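Local coordinates for AimR transcriptional regulator (PDB 5ZVV), which switches on transcription of the phage aimX locus as a homodimer, which apparently favours lysis, until the arbitrium peptide converts it to an inactive monomer, at residues S191-L202 and I226-T237. Residues are numbered along the deposited sequence; the frame is centred on the assembly and turned at random.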
ATOM      1  N   SER A 191      13.829  19.554   3.292  1.00 21.89           N
ATOM      2  CA  SER A 191      13.569  19.773   1.872  1.00 24.08           C
ATOM      3  C   SER A 191      13.148  18.479   1.180  1.00 20.68           C
ATOM      4  O   SER A 191      12.200  18.474   0.380  1.00 21.64           O
ATOM      5  CB  SER A 191      14.802  20.378   1.202  1.00 19.40           C
ATOM      6  OG  SER A 191      15.908  19.497   1.279  1.00 24.37           O
ATOM      7  N   ARG A 192      13.829  17.369   1.489  1.00 19.79           N
ATOM      8  CA  ARG A 192      13.448  16.074   0.924  1.00 21.41           C
ATOM      9  C   ARG A 192      11.980  15.758   1.192  1.00 19.66           C
ATOM     10  O   ARG A 192      11.188  15.543   0.260  1.00 20.01           O
ATOM     11  CB  ARG A 192      14.333  14.966   1.501  1.00 21.60           C
ATOM     12  CG  ARG A 192      15.774  14.926   1.016  1.00 19.83           C
ATOM     13  CD  ARG A 192      16.488  13.768   1.699  1.00 18.23           C
ATOM     14  NE  ARG A 192      17.890  13.624   1.322  1.00 21.88           N
ATOM     15  CZ  ARG A 192      18.322  12.855   0.326  1.00 19.47           C
ATOM     16  NH1 ARG A 192      17.458  12.172  -0.412  1.00 19.25           N
ATOM     17  NH2 ARG A 192      19.618  12.777   0.066  1.00 18.50           N
ATOM     18  N   VAL A 193      11.600  15.722   2.473  1.00 26.86           N
ATOM     19  CA  VAL A 193      10.228  15.382   2.837  1.00 23.14           C
ATOM     20  C   VAL A 193       9.246  16.376   2.233  1.00 23.47           C
ATOM     21  O   VAL A 193       8.136  16.001   1.835  1.00 24.86           O
ATOM     22  CB  VAL A 193      10.097  15.304   4.371  1.00 24.14           C
ATOM     23  CG1 VAL A 193       8.659  14.998   4.772  1.00 29.21           C
ATOM     24  CG2 VAL A 193      11.046  14.250   4.922  1.00 27.41           C
ATOM     25  N   SER A 194       9.637  17.648   2.134  1.00 23.70           N
ATOM     26  CA  SER A 194       8.769  18.647   1.519  1.00 24.31           C
ATOM     27  C   SER A 194       8.462  18.285   0.074  1.00 23.98           C
ATOM     28  O   SER A 194       7.309  18.361  -0.363  1.00 20.50           O
ATOM     29  CB  SER A 194       9.411  20.031   1.600  1.00 21.46           C
ATOM     30  OG  SER A 194       9.122  20.659   2.835  1.00 26.01           O
HETATM   31  N   MSE A 195       9.479  17.887  -0.684  1.00 26.10           N
HETATM   32  CA  MSE A 195       9.227  17.525  -2.074  1.00 25.24           C
HETATM   33  C   MSE A 195       8.368  16.269  -2.186  1.00 25.42           C
HETATM   34  O   MSE A 195       7.426  16.216  -2.996  1.00 29.31           O
HETATM   35  CB  MSE A 195      10.541  17.342  -2.832  1.00 25.32           C
HETATM   36  CG  MSE A 195      11.138  18.666  -3.275  1.00 27.07           C
HETATM   37 SE   MSE A 195       9.728  19.907  -3.841  1.00 48.78          SE
HETATM   38  CE  MSE A 195       9.042  18.909  -5.379  1.00 27.03           C
ATOM     39  N   LEU A 196       8.687  15.264  -1.366  1.00 20.29           N
ATOM     40  CA  LEU A 196       7.916  14.024  -1.399  1.00 29.71           C
ATOM     41  C   LEU A 196       6.439  14.285  -1.112  1.00 30.07           C
ATOM     42  O   LEU A 196       5.556  13.826  -1.850  1.00 27.74           O
ATOM     43  CB  LEU A 196       8.506  13.019  -0.409  1.00 26.55           C
ATOM     44  CG  LEU A 196       9.826  12.414  -0.898  1.00 28.77           C
ATOM     45  CD1 LEU A 196      10.510  11.594   0.183  1.00 25.59           C
ATOM     46  CD2 LEU A 196       9.584  11.566  -2.140  1.00 27.29           C
ATOM     47  N   GLU A 197       6.152  15.040  -0.048  1.00 28.72           N
ATOM     48  CA  GLU A 197       4.765  15.352   0.275  1.00 20.61           C
ATOM     49  C   GLU A 197       4.130  16.258  -0.769  1.00 25.62           C
ATOM     50  O   GLU A 197       2.914  16.197  -0.977  1.00 24.49           O
ATOM     51  CB  GLU A 197       4.682  15.991   1.659  1.00 25.93           C
ATOM     52  CG  GLU A 197       4.992  15.025   2.782  1.00 30.79           C
ATOM     53  CD  GLU A 197       5.019  15.696   4.134  1.00 39.86           C
ATOM     54  OE1 GLU A 197       5.305  16.912   4.189  1.00 39.02           O
ATOM     55  OE2 GLU A 197       4.751  15.007   5.140  1.00 44.45           O
ATOM     56  N   ALA A 198       4.925  17.102  -1.433  1.00 23.17           N
ATOM     57  CA  ALA A 198       4.383  17.922  -2.511  1.00 22.66           C
ATOM     58  C   ALA A 198       3.860  17.054  -3.647  1.00 26.11           C
ATOM     59  O   ALA A 198       2.758  17.286  -4.163  1.00 26.50           O
ATOM     60  CB  ALA A 198       5.445  18.895  -3.024  1.00 24.42           C
ATOM     61  N   ASN A 199       4.634  16.043  -4.048  1.00 27.39           N
ATOM     62  CA  ASN A 199       4.164  15.157  -5.110  1.00 32.49           C
ATOM     63  C   ASN A 199       2.995  14.298  -4.640  1.00 33.63           C
ATOM     64  O   ASN A 199       2.070  14.021  -5.417  1.00 32.45           O
ATOM     65  CB  ASN A 199       5.314  14.292  -5.621  1.00 39.40           C
ATOM     66  CG  ASN A 199       6.334  15.090  -6.411  1.00 47.37           C
ATOM     67  OD1 ASN A 199       5.999  16.089  -7.054  1.00 38.36           O
ATOM     68  ND2 ASN A 199       7.587  14.653  -6.367  1.00 55.92           N
ATOM     69  N   ILE A 200       3.009  13.874  -3.371  1.00 28.33           N
ATOM     70  CA  ILE A 200       1.851  13.177  -2.814  1.00 29.43           C
ATOM     71  C   ILE A 200       0.599  14.034  -2.956  1.00 31.91           C
ATOM     72  O   ILE A 200      -0.453  13.566  -3.410  1.00 29.14           O
ATOM     73  CB  ILE A 200       2.096  12.801  -1.343  1.00 27.58           C
ATOM     74  CG1 ILE A 200       3.181  11.730  -1.224  1.00 29.51           C
ATOM     75  CG2 ILE A 200       0.805  12.326  -0.697  1.00 30.73           C
ATOM     76  CD1 ILE A 200       3.513  11.374   0.208  1.00 25.36           C
ATOM     77  N   SER A 201       0.701  15.311  -2.579  1.00 27.68           N
ATOM     78  CA  SER A 201      -0.460  16.192  -2.608  1.00 26.83           C
ATOM     79  C   SER A 201      -0.931  16.439  -4.032  1.00 28.63           C
ATOM     80  O   SER A 201      -2.139  16.448  -4.296  1.00 30.59           O
ATOM     81  CB  SER A 201      -0.132  17.511  -1.914  1.00 24.36           C
ATOM     82  OG  SER A 201       0.247  17.284  -0.567  1.00 27.64           O
ATOM     83  N   LEU A 202       0.004  16.643  -4.964  1.00 27.41           N
ATOM     84  CA  LEU A 202      -0.388  16.835  -6.356  1.00 30.89           C
ATOM     85  C   LEU A 202      -1.099  15.603  -6.900  1.00 33.02           C
ATOM     86  O   LEU A 202      -2.077  15.722  -7.649  1.00 32.40           O
ATOM     87  CB  LEU A 202       0.837  17.171  -7.211  1.00 30.52           C
ATOM     88  CG  LEU A 202       0.616  17.451  -8.701  1.00 35.26           C
ATOM     89  CD1 LEU A 202       1.628  18.467  -9.182  1.00 38.79           C
ATOM     90  CD2 LEU A 202       0.730  16.182  -9.541  1.00 49.81           C
ATOM     91  N   ILE A 226      16.226  20.062  -5.835  1.00 21.33           N
ATOM     92  CA  ILE A 226      15.040  20.340  -5.030  1.00 16.59           C
ATOM     93  C   ILE A 226      14.230  21.473  -5.648  1.00 17.19           C
ATOM     94  O   ILE A 226      13.020  21.347  -5.864  1.00 17.83           O
ATOM     95  CB  ILE A 226      15.439  20.663  -3.579  1.00 21.23           C
ATOM     96  CG1 ILE A 226      16.037  19.428  -2.894  1.00 18.22           C
ATOM     97  CG2 ILE A 226      14.240  21.203  -2.793  1.00 22.75           C
ATOM     98  CD1 ILE A 226      15.064  18.277  -2.731  1.00 19.60           C
ATOM     99  N   CYS A 227      14.887  22.594  -5.948  1.00 19.82           N
ATOM    100  CA  CYS A 227      14.162  23.749  -6.467  1.00 21.24           C
ATOM    101  C   CYS A 227      13.599  23.471  -7.854  1.00 20.61           C
ATOM    102  O   CYS A 227      12.487  23.909  -8.178  1.00 22.40           O
ATOM    103  CB  CYS A 227      15.073  24.973  -6.489  1.00 23.04           C
ATOM    104  SG  CYS A 227      15.593  25.531  -4.857  1.00 23.39           S
ATOM    105  N   PHE A 228      14.351  22.742  -8.685  1.00 24.27           N
ATOM    106  CA  PHE A 228      13.862  22.380 -10.010  1.00 21.34           C
ATOM    107  C   PHE A 228      12.565  21.586  -9.914  1.00 20.08           C
ATOM    108  O   PHE A 228      11.558  21.943 -10.536  1.00 19.12           O
ATOM    109  CB  PHE A 228      14.925  21.585 -10.774  1.00 20.77           C
ATOM    110  CG  PHE A 228      14.411  20.965 -12.043  1.00 21.30           C
ATOM    111  CD1 PHE A 228      14.251  21.731 -13.188  1.00 22.03           C
ATOM    112  CD2 PHE A 228      14.072  19.623 -12.088  1.00 21.23           C
ATOM    113  CE1 PHE A 228      13.764  21.168 -14.351  1.00 16.57           C
ATOM    114  CE2 PHE A 228      13.588  19.055 -13.252  1.00 19.09           C
ATOM    115  CZ  PHE A 228      13.432  19.829 -14.382  1.00 17.35           C
ATOM    116  N   PHE A 229      12.566  20.505  -9.130  1.00 17.15           N
ATOM    117  CA  PHE A 229      11.340  19.725  -9.003  1.00 17.85           C
ATOM    118  C   PHE A 229      10.246  20.479  -8.255  1.00 20.82           C
ATOM    119  O   PHE A 229       9.064  20.172  -8.436  1.00 21.94           O
ATOM    120  CB  PHE A 229      11.631  18.385  -8.330  1.00 16.29           C
ATOM    121  CG  PHE A 229      12.254  17.382  -9.257  1.00 23.12           C
ATOM    122  CD1 PHE A 229      11.520  16.847 -10.306  1.00 23.34           C
ATOM    123  CD2 PHE A 229      13.571  16.993  -9.101  1.00 25.09           C
ATOM    124  CE1 PHE A 229      12.086  15.934 -11.174  1.00 24.38           C
ATOM    125  CE2 PHE A 229      14.147  16.077  -9.968  1.00 22.16           C
ATOM    126  CZ  PHE A 229      13.401  15.547 -11.004  1.00 25.08           C
ATOM    127  N   ALA A 230      10.608  21.473  -7.443  1.00 17.13           N
ATOM    128  CA  ALA A 230       9.597  22.273  -6.765  1.00 19.48           C
ATOM    129  C   ALA A 230       8.846  23.160  -7.752  1.00 18.18           C
ATOM    130  O   ALA A 230       7.607  23.175  -7.771  1.00 19.13           O
ATOM    131  CB  ALA A 230      10.244  23.107  -5.663  1.00 17.36           C
ATOM    132  N   TYR A 231       9.579  23.911  -8.584  1.00 17.58           N
ATOM    133  CA  TYR A 231       8.916  24.735  -9.595  1.00 19.66           C
ATOM    134  C   TYR A 231       8.218  23.879 -10.644  1.00 18.01           C
ATOM    135  O   TYR A 231       7.164  24.268 -11.162  1.00 21.47           O
ATOM    136  CB  TYR A 231       9.922  25.681 -10.250  1.00 18.72           C
ATOM    137  CG  TYR A 231      10.266  26.866  -9.383  1.00 19.57           C
ATOM    138  CD1 TYR A 231       9.319  27.848  -9.116  1.00 20.15           C
ATOM    139  CD2 TYR A 231      11.529  27.001  -8.822  1.00 20.25           C
ATOM    140  CE1 TYR A 231       9.621  28.934  -8.319  1.00 23.20           C
ATOM    141  CE2 TYR A 231      11.841  28.084  -8.021  1.00 26.27           C
ATOM    142  CZ  TYR A 231      10.882  29.047  -7.773  1.00 25.04           C
ATOM    143  OH  TYR A 231      11.183  30.128  -6.977  1.00 26.40           O
ATOM    144  N   LEU A 232       8.791  22.717 -10.964  1.00 20.04           N
ATOM    145  CA  LEU A 232       8.103  21.759 -11.820  1.00 18.77           C
ATOM    146  C   LEU A 232       6.760  21.360 -11.219  1.00 20.06           C
ATOM    147  O   LEU A 232       5.746  21.300 -11.926  1.00 23.10           O
ATOM    148  CB  LEU A 232       8.991  20.532 -12.032  1.00 23.25           C
ATOM    149  CG  LEU A 232       8.707  19.629 -13.229  1.00 26.31           C
ATOM    150  CD1 LEU A 232       8.943  20.384 -14.530  1.00 25.07           C
ATOM    151  CD2 LEU A 232       9.572  18.375 -13.164  1.00 26.83           C
ATOM    152  N   THR A 233       6.730  21.108  -9.906  1.00 19.40           N
ATOM    153  CA  THR A 233       5.484  20.711  -9.256  1.00 20.48           C
ATOM    154  C   THR A 233       4.473  21.853  -9.243  1.00 18.14           C
ATOM    155  O   THR A 233       3.285  21.633  -9.498  1.00 17.33           O
ATOM    156  CB  THR A 233       5.757  20.227  -7.831  1.00 20.27           C
ATOM    157  OG1 THR A 233       6.631  19.092  -7.867  1.00 20.50           O
ATOM    158  CG2 THR A 233       4.457  19.828  -7.145  1.00 23.11           C
ATOM    159  N   ILE A 234       4.921  23.075  -8.943  1.00 17.17           N
ATOM    160  CA  ILE A 234       4.011  24.221  -8.937  1.00 20.98           C
ATOM    161  C   ILE A 234       3.382  24.405 -10.315  1.00 22.85           C
ATOM    162  O   ILE A 234       2.150  24.483 -10.464  1.00 23.42           O
ATOM    163  CB  ILE A 234       4.755  25.489  -8.476  1.00 21.64           C
ATOM    164  CG1 ILE A 234       5.145  25.370  -6.999  1.00 23.78           C
ATOM    165  CG2 ILE A 234       3.910  26.739  -8.719  1.00 19.38           C
ATOM    166  CD1 ILE A 234       6.016  26.501  -6.494  1.00 18.44           C
ATOM    167  N   GLY A 235       4.229  24.459 -11.348  1.00 21.95           N
ATOM    168  CA  GLY A 235       3.716  24.548 -12.703  1.00 20.88           C
ATOM    169  C   GLY A 235       2.737  23.438 -13.025  1.00 16.66           C
ATOM    170  O   GLY A 235       1.724  23.665 -13.689  1.00 20.64           O
ATOM    171  N   ASN A 236       3.016  22.223 -12.545  1.00 19.74           N
ATOM    172  CA  ASN A 236       2.084  21.122 -12.760  1.00 21.25           C
ATOM    173  C   ASN A 236       0.750  21.383 -12.071  1.00 22.18           C
ATOM    174  O   ASN A 236      -0.311  21.046 -12.611  1.00 23.34           O
ATOM    175  CB  ASN A 236       2.689  19.806 -12.272  1.00 24.46           C
ATOM    176  CG  ASN A 236       3.805  19.312 -13.167  1.00 21.35           C
ATOM    177  OD1 ASN A 236       3.967  19.785 -14.289  1.00 23.45           O
ATOM    178  ND2 ASN A 236       4.578  18.352 -12.676  1.00 20.82           N
ATOM    179  N   THR A 237       0.776  21.989 -10.882  1.00 19.67           N
ATOM    180  CA  THR A 237      -0.480  22.316 -10.216  1.00 27.50           C
ATOM    181  C   THR A 237      -1.244  23.415 -10.936  1.00 26.25           C
ATOM    182  O   THR A 237      -2.442  23.582 -10.680  1.00 24.93           O
ATOM    183  CB  THR A 237      -0.254  22.752  -8.766  1.00 19.15           C
ATOM    184  OG1 THR A 237       0.463  23.992  -8.746  1.00 21.22           O
ATOM    185  CG2 THR A 237       0.511  21.696  -7.989  1.00 20.17           C
TER
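Phe229 meets the selenomethionine Met195 through its CB, 4.0 Å from Met195 CE, while its ring is directed off from helix 191-202; Phe228 CD2 sits on one face, near the middle of the ring and 3.9 Å from its plane, and His262 makes an edge-to-face stack with the same ring. The Asn199 amide approaches Thr233 obliquely and brings OD1 to 3.2 Å from Thr233 OG1; the Asn236 amide is engaged through OD1 by a hydrogen bond with Tyr250 OH. Met195 is one of two knobs, lodged among Ile226, Phe229, Ala230 and Thr233. Its chain bends at chi2 (-38°) and again at chi3, which lays SE against Ala230 CB at 3.7 Å and brings CE into van der Waals contact with Phe229 O and Thr233 OG1; CG rests on the CD1 and CG2 branches of Ile226. Thr233 answers as a knob among Met195, Ala198, Asn199 and Leu202. With OG1 beside its own backbone N (chi1 -61°), it donates to Phe229 O at 2.7 Å, from the face of that carbonyl opposite Thr233 N, so two bonds grip the oxygen and the hydroxyl is turned back onto its own helix. Thr233 CG2 points instead at Leu202, whose CD1 wedges against it at 3.7 Å and also reaches Asn236 CB at 3.5 Å and Thr237 CG2. The two helices run nearly parallel, 21° apart, with axes 10.4 Å from each other, as alternate helices do in TPR-like repeat arrays. Helix 207-220 connects them and packs on both, His213 touching Ala198 and Ser214 touching Thr233, whereas helices 145-161 and 165-173 cover Leu196 on helix 191-202.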